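Local coordinates for NUDIX hydrolase (Jonesia denitrificans, PDB 4KTB) that probably hydrolyses diadenosine tetraphosphate (Ap4A) asymmetrically, as a possible Nudix-type hydrolase, at the interface of chains A and B. Sequence-based numbering; all coordinates share one arbitrary frame. Chains: chain A/B, Putative uncharacterized protein.

The interface of chains A and B. Residues chain A 51-53; chain B 86-87, 90, 103, 105.
B:Arg86, near the start of helix 85-97, grips the backbone of A:Ser52 in the turn that joins strands 39-49 and 55-64 of the other chain. Its terminal nitrogen NH2 donates a nearly straight hydrogen bond to the carbonyl oxygen O of A:Ser52, 2.7 Å away. The oxygen lies at the edge of the guanidinium, in its plane, while the donor stands 22° off the plane of the carbonyl. The arginine is turned towards its acceptor by its torsions: CG sits between the backbone N and the carbonyl carbon (chi1 62°), and a bend further out, at chi3, swings NH2 to the A:Ser52 carbonyl. CD also packs against the A:Ser52 side chain, 3.6 Å from its CB. A leucine in place of B:Arg86 would probably leave the A:Ser52 carbonyl without its N-H donor and the turn less firmly held. The CG2 branch of B:Ile105 approaches the same oxygen roughly at right angles to the N-H donor. CB of B:Ile105 meets A:Gly53 CA at 3.8 Å, and its CG1 approaches the carbonyl oxygen O of A:Glu51 at 3.5 Å. One helical turn beyond B:Arg86, B:Val90 divides its branches, CG2 resting 3.9 Å from A:Ser52 CA and CG1 facing the carboxylate of A:Glu51. That glutamate side chain is extended but poorly ordered; its carboxylate end passes obliquely by B:Val90, with B:Pro103 nearby, and is at most a loose contact. The patch is part of a two-fold symmetric interface between copies of one protein, repeated with the chains exchanged; the pairing may or may not persist in solution. At the margin, carboxylate oxygen OD1 of B:Asp87 lies 3.5 Å from A:Ser52 CB.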
loop_
_atom_site.group_PDB
_atom_site.type_symbol
_atom_site.label_atom_id
_atom_site.label_comp_id
_atom_site.label_asym_id
_atom_site.label_seq_id
_atom_site.Cartn_x
_atom_site.Cartn_y
_atom_site.Cartn_z
ATOM N N GLU A 51 -14.226 -15.818 -6.037
ATOM C CA GLU A 51 -12.932 -16.443 -6.318
ATOM C C GLU A 51 -11.937 -15.419 -6.855
ATOM O O GLU A 51 -10.724 -15.582 -6.711
ATOM C CB GLU A 51 -13.052 -17.634 -7.284
ATOM C CG GLU A 51 -11.806 -18.545 -7.251
ATOM C CD GLU A 51 -11.517 -19.255 -8.567
ATOM O OE1 GLU A 51 -10.634 -20.144 -8.573
ATOM O OE2 GLU A 51 -12.160 -18.929 -9.591
ATOM N N SER A 52 -12.459 -14.357 -7.464
ATOM C CA SER A 52 -11.624 -13.321 -8.073
ATOM C C SER A 52 -11.087 -12.369 -7.011
ATOM O O SER A 52 -10.446 -11.385 -7.334
ATOM C CB SER A 52 -12.427 -12.537 -9.105
ATOM O OG SER A 52 -13.395 -11.724 -8.463
ATOM N N GLY A 53 -11.348 -12.667 -5.742
ATOM C CA GLY A 53 -10.944 -11.791 -4.655
ATOM C C GLY A 53 -11.869 -10.606 -4.465
ATOM O O GLY A 53 -11.661 -9.786 -3.582
ATOM N N ARG B 86 -7.850 -8.893 -11.592
ATOM C CA ARG B 86 -8.056 -9.990 -10.645
ATOM C C ARG B 86 -8.420 -11.276 -11.374
ATOM O O ARG B 86 -8.089 -12.367 -10.921
ATOM C CB ARG B 86 -9.114 -9.649 -9.585
ATOM C CG ARG B 86 -10.505 -9.395 -10.141
ATOM C CD ARG B 86 -11.516 -9.063 -9.035
ATOM N NE ARG B 86 -11.176 -7.827 -8.338
ATOM C CZ ARG B 86 -10.498 -7.757 -7.194
ATOM N NH1 ARG B 86 -10.225 -6.577 -6.657
ATOM N NH2 ARG B 86 -10.088 -8.864 -6.592
ATOM N N ASP B 87 -9.088 -11.145 -12.516
ATOM C CA ASP B 87 -9.453 -12.308 -13.317
ATOM C C ASP B 87 -8.270 -12.894 -14.067
ATOM O O ASP B 87 -8.201 -14.095 -14.277
ATOM C CB ASP B 87 -10.551 -11.951 -14.313
ATOM C CG ASP B 87 -11.866 -11.697 -13.645
ATOM O OD1 ASP B 87 -12.067 -12.216 -12.531
ATOM O OD2 ASP B 87 -12.707 -10.986 -14.228
ATOM N N VAL B 90 -6.473 -14.918 -11.452
ATOM C CA VAL B 90 -7.049 -16.250 -11.356
ATOM C C VAL B 90 -6.588 -17.109 -12.534
ATOM O O VAL B 90 -6.085 -18.222 -12.351
ATOM C CB VAL B 90 -8.583 -16.187 -11.369
ATOM C CG1 VAL B 90 -9.169 -17.580 -11.490
ATOM C CG2 VAL B 90 -9.111 -15.491 -10.130
ATOM N N PRO B 103 -6.519 -19.874 -5.043
ATOM C CA PRO B 103 -5.719 -18.693 -4.759
ATOM C C PRO B 103 -6.558 -17.661 -4.024
ATOM O O PRO B 103 -7.726 -17.429 -4.356
ATOM C CB PRO B 103 -5.380 -18.181 -6.148
ATOM C CG PRO B 103 -6.561 -18.594 -6.991
ATOM C CD PRO B 103 -7.010 -19.906 -6.433
ATOM N N ILE B 105 -6.975 -14.307 -4.134
ATOM C CA ILE B 105 -6.777 -13.066 -4.856
ATOM C C ILE B 105 -7.141 -11.926 -3.912
ATOM O O ILE B 105 -8.188 -11.968 -3.265
ATOM C CB ILE B 105 -7.658 -13.015 -6.118
ATOM C CG1 ILE B 105 -7.498 -14.299 -6.931
ATOM C CG2 ILE B 105 -7.271 -11.842 -6.993
ATOM C CD1 ILE B 105 -6.143 -14.408 -7.603
#